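Local coordinates for putative snRNP Sm-like protein (Pyrococcus abyssi, PDB 1H64) that forms a ring-shaped heptamer of Sm-fold subunits that probably binds RNA, like the Sm cores of eukaryotic ribonucleoproteins, at residues C[6-19]-C[28-42]. Numbering follows the deposited sequence.
Sequences LDVIHRSLDKDVLV and RGRLIGYDIHLNVVL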
ATOM      1  N   LEU C   6      -2.439   3.933 -22.038  1.00 26.27           N
ATOM      2  CA  LEU C   6      -2.512   5.369 -22.264  1.00 26.26           C
ATOM      3  C   LEU C   6      -3.088   5.792 -23.616  1.00 27.91           C
ATOM      4  O   LEU C   6      -3.732   6.848 -23.717  1.00 32.15           O
ATOM      5  CB  LEU C   6      -1.135   5.997 -22.035  1.00 34.67           C
ATOM      6  CG  LEU C   6      -0.808   6.222 -20.553  1.00 32.60           C
ATOM      7  CD1 LEU C   6      -1.713   7.313 -20.000  1.00 37.63           C
ATOM      8  CD2 LEU C   6      -0.989   4.938 -19.762  1.00 38.47           C
ATOM      9  N   ASP C   7      -2.870   4.990 -24.651  1.00 27.35           N
ATOM     10  CA  ASP C   7      -3.413   5.305 -25.977  1.00 30.42           C
ATOM     11  C   ASP C   7      -4.942   5.286 -25.906  1.00 28.74           C
ATOM     12  O   ASP C   7      -5.616   6.163 -26.442  1.00 32.17           O
ATOM     13  CB  ASP C   7      -2.984   4.263 -27.019  1.00 29.98           C
ATOM     14  CG  ASP C   7      -1.485   4.203 -27.213  1.00 40.77           C
ATOM     15  OD1 ASP C   7      -0.846   5.275 -27.216  1.00 42.91           O
ATOM     16  OD2 ASP C   7      -0.953   3.082 -27.383  1.00 39.62           O
ATOM     17  N   VAL C   8      -5.470   4.256 -25.256  1.00 29.24           N
ATOM     18  CA  VAL C   8      -6.913   4.079 -25.103  1.00 27.18           C
ATOM     19  C   VAL C   8      -7.518   5.269 -24.366  1.00 30.79           C
ATOM     20  O   VAL C   8      -8.523   5.845 -24.797  1.00 27.11           O
ATOM     21  CB  VAL C   8      -7.225   2.782 -24.314  1.00 27.56           C
ATOM     22  CG1 VAL C   8      -8.710   2.723 -23.963  1.00 27.67           C
ATOM     23  CG2 VAL C   8      -6.833   1.571 -25.118  1.00 25.34           C
ATOM     24  N   ILE C   9      -6.904   5.639 -23.245  1.00 24.96           N
ATOM     25  CA  ILE C   9      -7.381   6.767 -22.463  1.00 24.25           C
ATOM     26  C   ILE C   9      -7.359   8.041 -23.315  1.00 28.60           C
ATOM     27  O   ILE C   9      -8.313   8.841 -23.300  1.00 25.98           O
ATOM     28  CB  ILE C   9      -6.511   6.950 -21.200  1.00 25.03           C
ATOM     29  CG1 ILE C   9      -6.678   5.735 -20.282  1.00 28.35           C
ATOM     30  CG2 ILE C   9      -6.877   8.231 -20.469  1.00 23.45           C
ATOM     31  CD1 ILE C   9      -8.111   5.435 -19.897  1.00 34.72           C
ATOM     32  N   HIS C  10      -6.279   8.222 -24.077  1.00 27.20           N
ATOM     33  CA  HIS C  10      -6.139   9.407 -24.925  1.00 26.12           C
ATOM     34  C   HIS C  10      -7.227   9.486 -25.991  1.00 23.02           C
ATOM     35  O   HIS C  10      -7.723  10.574 -26.299  1.00 30.16           O
ATOM     36  CB  HIS C  10      -4.777   9.431 -25.638  1.00 27.82           C
ATOM     37  CG  HIS C  10      -4.574  10.654 -26.474  1.00 28.25           C
ATOM     38  ND1 HIS C  10      -4.319  11.892 -25.924  1.00 32.48           N
ATOM     39  CD2 HIS C  10      -4.684  10.852 -27.809  1.00 30.13           C
ATOM     40  CE1 HIS C  10      -4.282  12.798 -26.883  1.00 32.36           C
ATOM     41  NE2 HIS C  10      -4.502  12.194 -28.036  1.00 34.25           N
ATOM     42  N   ARG C  11      -7.566   8.343 -26.568  1.00 26.68           N
ATOM     43  CA  ARG C  11      -8.596   8.267 -27.606  1.00 33.61           C
ATOM     44  C   ARG C  11     -10.000   8.537 -27.049  1.00 35.79           C
ATOM     45  O   ARG C  11     -10.935   8.800 -27.808  1.00 34.38           O
ATOM     46  CB  ARG C  11      -8.625   6.874 -28.232  1.00 35.48           C
ATOM     47  CG  ARG C  11      -7.320   6.371 -28.808  1.00 47.91           C
ATOM     48  CD  ARG C  11      -7.512   4.953 -29.344  1.00 53.05           C
ATOM     49  NE  ARG C  11      -6.283   4.374 -29.881  1.00 59.52           N
ATOM     50  CZ  ARG C  11      -5.605   4.874 -30.906  1.00 59.80           C
ATOM     51  NH1 ARG C  11      -6.029   5.973 -31.518  1.00 62.00           N
ATOM     52  NH2 ARG C  11      -4.501   4.277 -31.324  1.00 61.46           N
ATOM     53  N   SER C  12     -10.149   8.458 -25.733  1.00 26.99           N
ATOM     54  CA  SER C  12     -11.452   8.652 -25.111  1.00 29.31           C
ATOM     55  C   SER C  12     -11.724  10.074 -24.638  1.00 29.75           C
ATOM     56  O   SER C  12     -12.731  10.321 -23.972  1.00 33.03           O
ATOM     57  CB  SER C  12     -11.621   7.687 -23.926  1.00 28.83           C
ATOM     58  OG  SER C  12     -11.468   6.335 -24.323  1.00 31.18           O
ATOM     59  N   LEU C  13     -10.839  11.013 -24.952  1.00 30.45           N
ATOM     60  CA  LEU C  13     -11.081  12.387 -24.538  1.00 32.64           C
ATOM     61  C   LEU C  13     -12.403  12.834 -25.156  1.00 36.45           C
ATOM     62  O   LEU C  13     -12.725  12.452 -26.283  1.00 32.97           O
ATOM     63  CB  LEU C  13      -9.944  13.310 -24.988  1.00 32.41           C
ATOM     64  CG  LEU C  13      -8.686  13.314 -24.104  1.00 29.46           C
ATOM     65  CD1 LEU C  13      -7.605  14.153 -24.775  1.00 29.10           C
ATOM     66  CD2 LEU C  13      -9.007  13.871 -22.711  1.00 26.49           C
ATOM     67  N   ASP C  14     -13.165  13.619 -24.397  1.00 38.81           N
ATOM     68  CA  ASP C  14     -14.467  14.136 -24.818  1.00 40.49           C
ATOM     69  C   ASP C  14     -15.515  13.051 -25.035  1.00 39.98           C
ATOM     70  O   ASP C  14     -16.552  13.294 -25.656  1.00 41.91           O
ATOM     71  CB  ASP C  14     -14.316  14.977 -26.087  1.00 45.03           C
ATOM     72  CG  ASP C  14     -13.326  16.107 -25.910  1.00 54.09           C
ATOM     73  OD1 ASP C  14     -13.519  16.923 -24.978  1.00 60.45           O
ATOM     74  OD2 ASP C  14     -12.352  16.178 -26.693  1.00 57.52           O
ATOM     75  N   LYS C  15     -15.252  11.854 -24.519  1.00 34.87           N
ATOM     76  CA  LYS C  15     -16.189  10.744 -24.651  1.00 35.46           C
ATOM     77  C   LYS C  15     -16.613  10.202 -23.281  1.00 34.13           C
ATOM     78  O   LYS C  15     -15.872  10.327 -22.308  1.00 34.13           O
ATOM     79  CB  LYS C  15     -15.567   9.626 -25.487  1.00 35.86           C
ATOM     80  CG  LYS C  15     -15.339  10.031 -26.935  1.00 41.32           C
ATOM     81  CD  LYS C  15     -15.070   8.835 -27.848  1.00 44.19           C
ATOM     82  CE  LYS C  15     -13.685   8.252 -27.627  1.00 49.02           C
ATOM     83  NZ  LYS C  15     -13.333   7.201 -28.628  1.00 49.34           N
ATOM     84  N   ASP C  16     -17.810   9.625 -23.206  1.00 32.93           N
ATOM     85  CA  ASP C  16     -18.309   9.061 -21.952  1.00 32.15           C
ATOM     86  C   ASP C  16     -17.476   7.829 -21.584  1.00 31.05           C
ATOM     87  O   ASP C  16     -17.159   7.000 -22.440  1.00 24.28           O
ATOM     88  CB  ASP C  16     -19.788   8.653 -22.097  1.00 36.08           C
ATOM     89  CG  ASP C  16     -20.404   8.155 -20.784  1.00 43.87           C
ATOM     90  OD1 ASP C  16     -20.635   8.972 -19.863  1.00 42.62           O
ATOM     91  OD2 ASP C  16     -20.663   6.934 -20.668  1.00 50.37           O
ATOM     92  N   VAL C  17     -17.110   7.728 -20.312  1.00 28.83           N
ATOM     93  CA  VAL C  17     -16.353   6.575 -19.835  1.00 26.03           C
ATOM     94  C   VAL C  17     -16.891   6.115 -18.495  1.00 27.49           C
ATOM     95  O   VAL C  17     -17.615   6.846 -17.797  1.00 29.08           O
ATOM     96  CB  VAL C  17     -14.849   6.886 -19.626  1.00 25.89           C
ATOM     97  CG1 VAL C  17     -14.194   7.274 -20.952  1.00 26.63           C
ATOM     98  CG2 VAL C  17     -14.692   7.999 -18.605  1.00 28.75           C
ATOM     99  N   LEU C  18     -16.516   4.894 -18.144  1.00 25.07           N
ATOM    100  CA  LEU C  18     -16.876   4.278 -16.875  1.00 23.57           C
ATOM    101  C   LEU C  18     -15.566   4.103 -16.079  1.00 24.12           C
ATOM    102  O   LEU C  18     -14.607   3.523 -16.595  1.00 20.79           O
ATOM    103  CB  LEU C  18     -17.497   2.907 -17.141  1.00 22.57           C
ATOM    104  CG  LEU C  18     -17.884   2.008 -15.962  1.00 31.88           C
ATOM    105  CD1 LEU C  18     -18.852   2.742 -15.046  1.00 32.63           C
ATOM    106  CD2 LEU C  18     -18.525   0.725 -16.488  1.00 35.10           C
ATOM    107  N   VAL C  19     -15.509   4.628 -14.857  1.00 23.04           N
ATOM    108  CA  VAL C  19     -14.309   4.457 -14.025  1.00 22.66           C
ATOM    109  C   VAL C  19     -14.724   3.548 -12.865  1.00 23.09           C
ATOM    110  O   VAL C  19     -15.503   3.957 -11.993  1.00 25.17           O
ATOM    111  CB  VAL C  19     -13.788   5.814 -13.479  1.00 21.88           C
ATOM    112  CG1 VAL C  19     -12.554   5.589 -12.588  1.00 23.78           C
ATOM    113  CG2 VAL C  19     -13.442   6.762 -14.646  1.00 18.48           C
ATOM    114  N   ARG C  28     -19.136   7.708 -13.679  1.00 29.56           N
ATOM    115  CA  ARG C  28     -19.406   7.758 -15.111  1.00 32.82           C
ATOM    116  C   ARG C  28     -19.451   9.227 -15.471  1.00 29.48           C
ATOM    117  O   ARG C  28     -20.003  10.040 -14.730  1.00 30.17           O
ATOM    118  CB  ARG C  28     -20.732   7.070 -15.462  1.00 37.60           C
ATOM    119  CG  ARG C  28     -20.863   5.673 -14.880  1.00 45.30           C
ATOM    120  CD  ARG C  28     -21.722   4.766 -15.754  1.00 51.02           C
ATOM    121  NE  ARG C  28     -21.032   4.399 -16.992  1.00 56.74           N
ATOM    122  CZ  ARG C  28     -21.453   3.466 -17.839  1.00 55.76           C
ATOM    123  NH1 ARG C  28     -22.568   2.793 -17.592  1.00 59.42           N
ATOM    124  NH2 ARG C  28     -20.757   3.205 -18.936  1.00 58.63           N
ATOM    125  N   GLY C  29     -18.833   9.579 -16.595  1.00 31.49           N
ATOM    126  CA  GLY C  29     -18.820  10.967 -17.009  1.00 27.84           C
ATOM    127  C   GLY C  29     -18.069  11.133 -18.309  1.00 28.09           C
ATOM    128  O   GLY C  29     -17.641  10.149 -18.915  1.00 26.55           O
ATOM    129  N   ARG C  30     -17.933  12.374 -18.756  1.00 26.67           N
ATOM    130  CA  ARG C  30     -17.224  12.637 -19.991  1.00 30.16           C
ATOM    131  C   ARG C  30     -15.752  12.872 -19.650  1.00 24.46           C
ATOM    132  O   ARG C  30     -15.428  13.731 -18.836  1.00 23.07           O
ATOM    133  CB  ARG C  30     -17.814  13.871 -20.689  1.00 32.21           C
ATOM    134  CG  ARG C  30     -17.217  14.160 -22.066  1.00 36.58           C
ATOM    135  CD  ARG C  30     -17.985  15.263 -22.780  1.00 36.38           C
ATOM    136  NE  ARG C  30     -18.246  16.395 -21.902  1.00 41.84           N
ATOM    137  CZ  ARG C  30     -17.499  17.490 -21.833  1.00 40.79           C
ATOM    138  NH1 ARG C  30     -16.426  17.621 -22.604  1.00 45.08           N
ATOM    139  NH2 ARG C  30     -17.817  18.450 -20.975  1.00 42.35           N
ATOM    140  N   LEU C  31     -14.867  12.103 -20.261  1.00 27.28           N
ATOM    141  CA  LEU C  31     -13.426  12.280 -19.989  1.00 27.33           C
ATOM    142  C   LEU C  31     -12.871  13.576 -20.589  1.00 24.31           C
ATOM    143  O   LEU C  31     -12.920  13.767 -21.799  1.00 29.52           O
ATOM    144  CB  LEU C  31     -12.638  11.090 -20.549  1.00 22.22           C
ATOM    145  CG  LEU C  31     -11.128  11.063 -20.255  1.00 26.02           C
ATOM    146  CD1 LEU C  31     -10.882  10.806 -18.750  1.00 21.20           C
ATOM    147  CD2 LEU C  31     -10.488   9.962 -21.085  1.00 25.10           C
ATOM    148  N   ILE C  32     -12.339  14.474 -19.759  1.00 23.13           N
ATOM    149  CA  ILE C  32     -11.786  15.708 -20.302  1.00 26.64           C
ATOM    150  C   ILE C  32     -10.284  15.909 -20.074  1.00 27.96           C
ATOM    151  O   ILE C  32      -9.693  16.833 -20.628  1.00 29.10           O
ATOM    152  CB  ILE C  32     -12.542  16.957 -19.773  1.00 31.05           C
ATOM    153  CG1 ILE C  32     -12.584  16.964 -18.245  1.00 33.61           C
ATOM    154  CG2 ILE C  32     -13.965  16.969 -20.332  1.00 33.71           C
ATOM    155  CD1 ILE C  32     -13.279  18.204 -17.656  1.00 34.56           C
ATOM    156  N   GLY C  33      -9.664  15.046 -19.270  1.00 25.74           N
ATOM    157  CA  GLY C  33      -8.237  15.191 -19.015  1.00 24.15           C
ATOM    158  C   GLY C  33      -7.695  13.969 -18.299  1.00 26.18           C
ATOM    159  O   GLY C  33      -8.465  13.149 -17.794  1.00 24.22           O
ATOM    160  N   TYR C  34      -6.371  13.831 -18.272  1.00 23.62           N
ATOM    161  CA  TYR C  34      -5.752  12.692 -17.616  1.00 21.43           C
ATOM    162  C   TYR C  34      -4.254  12.955 -17.541  1.00 22.21           C
ATOM    163  O   TYR C  34      -3.762  13.904 -18.136  1.00 24.70           O
ATOM    164  CB  TYR C  34      -5.998  11.417 -18.430  1.00 18.26           C
ATOM    165  CG  TYR C  34      -5.284  11.376 -19.769  1.00 30.27           C
ATOM    166  CD1 TYR C  34      -4.006  10.811 -19.889  1.00 28.78           C
ATOM    167  CD2 TYR C  34      -5.863  11.931 -20.911  1.00 27.85           C
ATOM    168  CE1 TYR C  34      -3.331  10.808 -21.109  1.00 34.80           C
ATOM    169  CE2 TYR C  34      -5.192  11.929 -22.136  1.00 32.95           C
ATOM    170  CZ  TYR C  34      -3.929  11.369 -22.227  1.00 35.41           C
ATOM    171  OH  TYR C  34      -3.256  11.371 -23.429  1.00 37.59           O
ATOM    172  N   ASP C  35      -3.551  12.137 -16.774  1.00 22.25           N
ATOM    173  CA  ASP C  35      -2.098  12.262 -16.720  1.00 23.22           C
ATOM    174  C   ASP C  35      -1.484  10.869 -16.738  1.00 23.60           C
ATOM    175  O   ASP C  35      -2.191   9.863 -16.745  1.00 22.70           O
ATOM    176  CB  ASP C  35      -1.630  13.069 -15.502  1.00 17.53           C
ATOM    177  CG  ASP C  35      -2.034  12.439 -14.188  1.00 21.23           C
ATOM    178  OD1 ASP C  35      -2.131  11.196 -14.115  1.00 21.57           O
ATOM    179  OD2 ASP C  35      -2.233  13.202 -13.221  1.00 30.19           O
ATOM    180  N   ILE C  36      -0.158  10.813 -16.732  1.00 22.65           N
ATOM    181  CA  ILE C  36       0.555   9.545 -16.799  1.00 24.63           C
ATOM    182  C   ILE C  36       0.346   8.573 -15.639  1.00 23.89           C
ATOM    183  O   ILE C  36       0.664   7.395 -15.760  1.00 25.39           O
ATOM    184  CB  ILE C  36       2.064   9.809 -16.988  1.00 28.25           C
ATOM    185  CG1 ILE C  36       2.801   8.494 -17.231  1.00 34.69           C
ATOM    186  CG2 ILE C  36       2.615  10.513 -15.768  1.00 27.10           C
ATOM    187  CD1 ILE C  36       2.224   7.694 -18.375  1.00 42.97           C
ATOM    188  N   HIS C  37      -0.198   9.052 -14.522  1.00 21.22           N
ATOM    189  CA  HIS C  37      -0.448   8.183 -13.361  1.00 23.89           C
ATOM    190  C   HIS C  37      -1.861   7.607 -13.448  1.00 18.66           C
ATOM    191  O   HIS C  37      -2.307   6.859 -12.582  1.00 21.33           O
ATOM    192  CB  HIS C  37      -0.312   8.991 -12.065  1.00 23.84           C
ATOM    193  CG  HIS C  37       0.973   9.741 -11.964  1.00 31.60           C
ATOM    194  ND1 HIS C  37       2.196   9.109 -11.884  1.00 32.36           N
ATOM    195  CD2 HIS C  37       1.235  11.070 -12.000  1.00 33.81           C
ATOM    196  CE1 HIS C  37       3.158  10.017 -11.880  1.00 33.48           C
ATOM    197  NE2 HIS C  37       2.601  11.215 -11.951  1.00 37.55           N
ATOM    198  N   LEU C  38      -2.542   7.947 -14.535  1.00 21.99           N
ATOM    199  CA  LEU C  38      -3.918   7.529 -14.768  1.00 19.70           C
ATOM    200  C   LEU C  38      -4.898   8.242 -13.834  1.00 19.34           C
ATOM    201  O   LEU C  38      -5.979   7.721 -13.518  1.00 25.71           O
ATOM    202  CB  LEU C  38      -4.086   6.016 -14.672  1.00 24.73           C
ATOM    203  CG  LEU C  38      -3.360   5.207 -15.762  1.00 31.63           C
ATOM    204  CD1 LEU C  38      -3.648   3.733 -15.568  1.00 35.22           C
ATOM    205  CD2 LEU C  38      -3.805   5.659 -17.149  1.00 33.85           C
ATOM    206  N   ASN C  39      -4.515   9.432 -13.379  1.00 20.15           N
ATOM    207  CA  ASN C  39      -5.449  10.244 -12.597  1.00 20.94           C
ATOM    208  C   ASN C  39      -6.313  10.756 -13.754  1.00 22.39           C
ATOM    209  O   ASN C  39      -5.783  11.047 -14.836  1.00 18.95           O
ATOM    210  CB  ASN C  39      -4.762  11.435 -11.927  1.00 23.33           C
ATOM    211  CG  ASN C  39      -3.804  11.014 -10.820  1.00 22.03           C
ATOM    212  OD1 ASN C  39      -4.101  10.112 -10.039  1.00 23.72           O
ATOM    213  ND2 ASN C  39      -2.654  11.684 -10.745  1.00 22.86           N
ATOM    214  N   VAL C  40      -7.626  10.843 -13.566  1.00 21.88           N
ATOM    215  CA  VAL C  40      -8.476  11.309 -14.663  1.00 20.74           C
ATOM    216  C   VAL C  40      -9.427  12.413 -14.235  1.00 23.28           C
ATOM    217  O   VAL C  40      -9.690  12.600 -13.045  1.00 19.57           O
ATOM    218  CB  VAL C  40      -9.302  10.143 -15.293  1.00 25.44           C
ATOM    219  CG1 VAL C  40      -8.352   9.122 -15.933  1.00 27.38           C
ATOM    220  CG2 VAL C  40     -10.182   9.467 -14.235  1.00 25.75           C
ATOM    221  N   VAL C  41      -9.911  13.168 -15.220  1.00 25.61           N
ATOM    222  CA  VAL C  41     -10.834  14.263 -14.949  1.00 28.10           C
ATOM    223  C   VAL C  41     -12.089  14.002 -15.761  1.00 26.66           C
ATOM    224  O   VAL C  41     -12.004  13.766 -16.963  1.00 21.90           O
ATOM    225  CB  VAL C  41     -10.255  15.637 -15.382  1.00 28.40           C
ATOM    226  CG1 VAL C  41     -11.251  16.738 -15.023  1.00 26.44           C
ATOM    227  CG2 VAL C  41      -8.920  15.907 -14.680  1.00 25.36           C
ATOM    228  N   LEU C  42     -13.244  14.015 -15.099  1.00 23.03           N
ATOM    229  CA  LEU C  42     -14.503  13.790 -15.791  1.00 25.48           C
ATOM    230  C   LEU C  42     -15.362  15.038 -15.637  1.00 25.43           C
ATOM    231  O   LEU C  42     -15.237  15.769 -14.640  1.00 24.00           O
ATOM    232  CB  LEU C  42     -15.257  12.611 -15.178  1.00 28.92           C
ATOM    233  CG  LEU C  42     -14.545  11.268 -15.075  1.00 27.71           C
ATOM    234  CD1 LEU C  42     -15.498  10.271 -14.446  1.00 27.84           C
ATOM    235  CD2 LEU C  42     -14.115  10.792 -16.437  1.00 22.62           C
TER
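I9 lays its CG2 methyl over one face of the Y34 ring, a CH-pi contact with CG2 3.9 Å from the centroid. The methyl gets there by standing anti to the backbone N, while CG1 turns toward L38. L6 CD1 touches both Y34 CE1 and L38 CD2, and L13 CD2 meets the ring at its edge. At the ring's far end Y34 OH hydrogen-bonds H10 ND1 (2.8 Å), each group near the plane of the other ring; with the methyls around it, this limits the phenol's shifts. L31 CD2 comes 3.3 Å from I9 O; past the helix its backbone takes over: L31 O accepts from D14 N (2.6 Å), and L31 N bonds K15 O nearly straight (170°). V17 and G29 form a doubly hydrogen-bonded pair of the antiparallel hairpin, while V17 CG2 packs on L42 CD2. On the other sheet face L18 CD1 lies against the R28 side chain; D14, in the S12-K15 turn, reaches R30 there by a long, nearly coplanar salt bridge. Thus the Sm fold's N-terminal helix lies across its bent sheet, held by apolar packing and one polar tether; main-chain bonds hold the hairpin, and the D14-R30 bridge probably adds little.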